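Local coordinates for iron-rich dpsA-homolog protein (Halobacterium salinarum, PDB 1TJO) that oxidises ferrous iron with hydrogen peroxide and stores it as a ferric mineral inside a hollow twelve-subunit shell, protecting DNA from oxidative damage, at the interface of chains A and B and the interface of chains A and C. Residues are numbered along the deposited sequence; one frame, centred on the assembly and turned at random. Chains: chain A/B/C, Iron-rich dpsA-homolog protein.

Contact 1: the interface of chains A and B. Residues chain A 58-59, 174-176; chain B 58-59, 174, 176.
B:Glu59 reaches across to the C-terminal segment of chain A, where its carboxylate is gripped by a hydroxyl and a backbone amide in a patch made entirely of loop residues. The patch is part of a subunit interface of the homododecamer and pins the C-terminal segment of one chain to the loop before helix 60-87 of the next. Among the hydrogen bonds, OG1 of A:Thr174 donates to OE1 of B:Glu59 at 2.7 Å, and that oxygen accepts with its syn lone pair. The amide N of A:Leu175 meets OE2 of B:Glu59 at 2.8 Å, coming from above the carboxylate plane, 41° out of it. A glutamate suits this place because a bend at chi2 (90°) brings both its oxygens to neighbouring donors, and an alanine here would probably leave the A:Thr174 hydroxyl and the A:Leu175 amide without their acceptor and weaken the hold on the chain A tail.

Within chain A, OG1 of A:Thr174, anti to the backbone N (chi1 175°), also accepts from the amide N of A:Val176 at 2.9 Å. Threonine thus serves as donor across the interface and acceptor within its own segment.

Apolar packing is light. The small A:Ala58 lets its CB approach CG2 of B:Val176 to 3.6 Å, while A:Val176 lies at about a right angle to B:Thr174. The carboxylates of A:Glu59 and B:Glu59 are near neighbours of like charge, which may favour the neutral form of one of them, although the two donors on B:Glu59 would work the other way; OE1 of A:Glu59 and OE1 of B:Glu59 are 4.7 Å apart.

Contact 2: the interface of chains A and C. Residues chain A 53-54, 56; chain C 8, 86.
The backbone of chain A is helical through A:Trp53 to A:Asn54, the last residue of helix 24-54, and extended at A:Glu56, and the chain leaving the helix passes C:Gln86, near the end of helix 60-87, and C:Arg8 in the N-terminal segment. A salt bridge joins the two chains here: NH2 of C:Arg8 also hydrogen-bonds to OE2 of A:Glu56, at 2.8 Å. The oxygen lies at the edge of the guanidinium, in its plane, and is met nearly along its C-O axis, although the two flat groups stand 89° apart. An extended glutamate chain, with chi2 at 171°, gives the reach needed. The arginine bends at chi3, and its NE lies 3.2 Å from the oxygen of water 1 (both named for C:Arg8 and the water). The same water oxygen is 2.7 Å from the carbonyl O of A:Asn54, tying the helix end to the arginine. C:Gln86 contributes a polar chain whose CG packs 3.3 Å from the carbonyl O of A:Trp53. OE1 of C:Gln86 comes 3.1 Å from OE1 of A:Glu56, two acceptors facing each other; a shared proton or a turned-over amide might relieve this, which the structure alone does not show. The patch is part of a two-fold interface between shell subunits. Its A:Trp53 (here by its carbonyl O), A:Glu56 and C:Gln86 take part in iron translocation, and the polar groups probably help iron on its way into the protein.

Contact 1: the interface of chains A and B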
loop_
_atom_site.group_PDB
_atom_site.type_symbol
_atom_site.label_atom_id
_atom_site.label_comp_id
_atom_site.label_asym_id
_atom_site.label_seq_id
_atom_site.Cartn_x
_atom_site.Cartn_y
_atom_site.Cartn_z
ATOM N N ALA A 58 22.735 -25.861 -6.937
ATOM C CA ALA A 58 21.937 -25.492 -8.108
ATOM C C ALA A 58 20.534 -24.961 -7.805
ATOM O O ALA A 58 19.974 -24.136 -8.557
ATOM C CB ALA A 58 21.864 -26.674 -9.057
ATOM N N GLU A 59 19.976 -25.391 -6.677
ATOM C CA GLU A 59 18.647 -24.936 -6.246
ATOM C C GLU A 59 18.720 -24.042 -5.018
ATOM O O GLU A 59 17.701 -23.798 -4.349
ATOM C CB GLU A 59 17.726 -26.126 -5.979
ATOM C CG GLU A 59 17.690 -27.199 -7.064
ATOM C CD GLU A 59 18.831 -28.220 -6.993
ATOM O OE1 GLU A 59 19.224 -28.766 -8.061
ATOM O OE2 GLU A 59 19.268 -28.488 -5.892
ATOM N N THR A 174 12.959 -34.378 -11.755
ATOM C CA THR A 174 13.777 -33.206 -12.050
ATOM C C THR A 174 13.644 -32.883 -13.521
ATOM O O THR A 174 13.360 -33.768 -14.349
ATOM C CB THR A 174 15.294 -33.423 -11.705
ATOM O OG1 THR A 174 16.068 -32.286 -12.129
ATOM C CG2 THR A 174 15.884 -34.554 -12.507
ATOM N N LEU A 175 13.797 -31.614 -13.856
ATOM C CA LEU A 175 13.961 -31.209 -15.243
ATOM C C LEU A 175 15.297 -31.623 -15.840
ATOM O O LEU A 175 15.446 -31.704 -17.044
ATOM C CB LEU A 175 13.813 -29.682 -15.352
ATOM C CG LEU A 175 12.406 -29.128 -15.189
ATOM C CD1 LEU A 175 12.472 -27.631 -15.057
ATOM C CD2 LEU A 175 11.542 -29.473 -16.403
ATOM N N VAL A 176 16.294 -31.816 -14.992
ATOM C CA VAL A 176 17.632 -32.084 -15.476
ATOM C C VAL A 176 17.678 -33.407 -16.262
ATOM O O VAL A 176 17.093 -34.390 -15.869
ATOM C CB VAL A 176 18.683 -32.119 -14.329
ATOM C CG1 VAL A 176 20.061 -32.508 -14.874
ATOM C CG2 VAL A 176 18.737 -30.801 -13.625
ATOM N N ALA B 58 13.355 -31.604 -7.599
ATOM C CA ALA B 58 14.378 -30.618 -7.237
ATOM C C ALA B 58 14.013 -29.191 -7.579
ATOM O O ALA B 58 14.501 -28.263 -6.942
ATOM C CB ALA B 58 15.701 -30.967 -7.895
ATOM N N GLU B 59 13.188 -29.011 -8.593
ATOM C CA GLU B 59 12.791 -27.666 -8.996
ATOM C C GLU B 59 11.337 -27.355 -8.685
ATOM O O GLU B 59 10.726 -26.473 -9.330
ATOM C CB GLU B 59 13.061 -27.526 -10.506
ATOM C CG GLU B 59 14.487 -27.821 -10.955
ATOM C CD GLU B 59 14.730 -29.274 -11.316
ATOM O OE1 GLU B 59 15.900 -29.756 -11.249
ATOM O OE2 GLU B 59 13.731 -29.922 -11.598
ATOM N N THR B 174 21.955 -26.642 -17.260
ATOM C CA THR B 174 21.721 -26.749 -15.834
ATOM C C THR B 174 23.030 -26.349 -15.115
ATOM O O THR B 174 24.130 -26.528 -15.623
ATOM C CB THR B 174 21.315 -28.213 -15.408
ATOM O OG1 THR B 174 21.206 -28.312 -13.957
ATOM C CG2 THR B 174 22.384 -29.241 -15.804
ATOM N N VAL B 176 23.755 -28.052 -12.468
ATOM C CA VAL B 176 24.127 -29.303 -11.868
ATOM C C VAL B 176 25.306 -29.921 -12.604
ATOM O O VAL B 176 25.393 -29.847 -13.829
ATOM C CB VAL B 176 22.953 -30.263 -11.843
ATOM C CG1 VAL B 176 23.387 -31.636 -11.335
ATOM C CG2 VAL B 176 21.787 -29.728 -11.045
#

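Contact 2: the interface of chains A and C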
loop_
_atom_site.group_PDB
_atom_site.type_symbol
_atom_site.label_atom_id
_atom_site.label_comp_id
_atom_site.label_asym_id
_atom_site.label_seq_id
_atom_site.Cartn_x
_atom_site.Cartn_y
_atom_site.Cartn_z
ATOM N N TRP A 53 20.763 -20.772 6.173
ATOM C CA TRP A 53 22.044 -20.122 6.096
ATOM C C TRP A 53 23.016 -20.871 5.203
ATOM O O TRP A 53 23.781 -20.259 4.473
ATOM C CB TRP A 53 22.642 -19.996 7.498
ATOM C CG TRP A 53 21.871 -19.125 8.473
ATOM C CD1 TRP A 53 21.101 -17.979 8.200
ATOM C CD2 TRP A 53 21.807 -19.299 9.879
ATOM N NE1 TRP A 53 20.557 -17.506 9.360
ATOM C CE2 TRP A 53 20.990 -18.274 10.406
ATOM C CE3 TRP A 53 22.366 -20.209 10.749
ATOM C CZ2 TRP A 53 20.753 -18.141 11.753
ATOM C CZ3 TRP A 53 22.127 -20.068 12.093
ATOM C CH2 TRP A 53 21.326 -19.070 12.575
ATOM N N ASN A 54 22.994 -22.195 5.264
ATOM C CA ASN A 54 24.088 -22.986 4.752
ATOM C C ASN A 54 23.798 -23.573 3.363
ATOM O O ASN A 54 24.722 -24.024 2.699
ATOM C CB ASN A 54 24.426 -24.112 5.728
ATOM C CG ASN A 54 25.139 -23.621 6.978
ATOM O OD1 ASN A 54 26.127 -22.934 6.886
ATOM N ND2 ASN A 54 24.630 -23.961 8.138
ATOM N N GLU A 56 23.506 -24.606 -0.302
ATOM C CA GLU A 56 24.293 -24.290 -1.490
ATOM C C GLU A 56 23.899 -25.173 -2.651
ATOM O O GLU A 56 23.307 -26.254 -2.469
ATOM C CB GLU A 56 25.781 -24.561 -1.166
ATOM C CG GLU A 56 26.432 -23.589 -0.208
ATOM C CD GLU A 56 27.844 -23.973 0.271
ATOM O OE1 GLU A 56 28.424 -23.147 1.028
ATOM O OE2 GLU A 56 28.380 -25.067 -0.030
ATOM N N ARG C 8 29.630 -31.753 4.539
ATOM C CA ARG C 8 30.096 -30.713 3.638
ATOM C C ARG C 8 31.062 -29.755 4.251
ATOM O O ARG C 8 31.932 -29.236 3.569
ATOM C CB ARG C 8 28.909 -29.834 3.149
ATOM C CG ARG C 8 28.348 -30.300 1.917
ATOM C CD ARG C 8 27.247 -29.427 1.388
ATOM N NE ARG C 8 27.722 -28.348 0.510
ATOM C CZ ARG C 8 28.362 -28.551 -0.650
ATOM N NH1 ARG C 8 28.598 -29.768 -1.095
ATOM N NH2 ARG C 8 28.731 -27.518 -1.397
ATOM N N GLN C 86 28.715 -17.543 7.146
ATOM C CA GLN C 86 28.609 -18.503 6.088
ATOM C C GLN C 86 29.274 -17.950 4.807
ATOM O O GLN C 86 30.005 -18.670 4.100
ATOM C CB GLN C 86 27.161 -18.814 5.844
ATOM C CG GLN C 86 26.946 -20.109 5.276
ATOM C CD GLN C 86 27.288 -20.133 3.853
ATOM O OE1 GLN C 86 27.834 -21.121 3.354
ATOM N NE2 GLN C 86 26.968 -19.076 3.173
HETATM O O HOH W 1 26.445 -26.118 2.406
#

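Contact 1 and contact 2 have centres of their C-alpha atoms about 18 Å apart, and chain A takes part in both. They share no residue, yet one short stretch serves them: A:Trp53, A:Asn54 and A:Glu56 face chain C, while A:Ala58 and A:Glu59, just before helix 60-87, face chain B. The end of helix 24-54 and the loop after it thus face two neighbours. Contact 1 adds the C-terminal segments of chains A and B, and contact 2 the N-terminal segment and a helix end of chain C. Repeated in every subunit, such paired contacts probably help hold together the hollow dodecamer that holds the mineral.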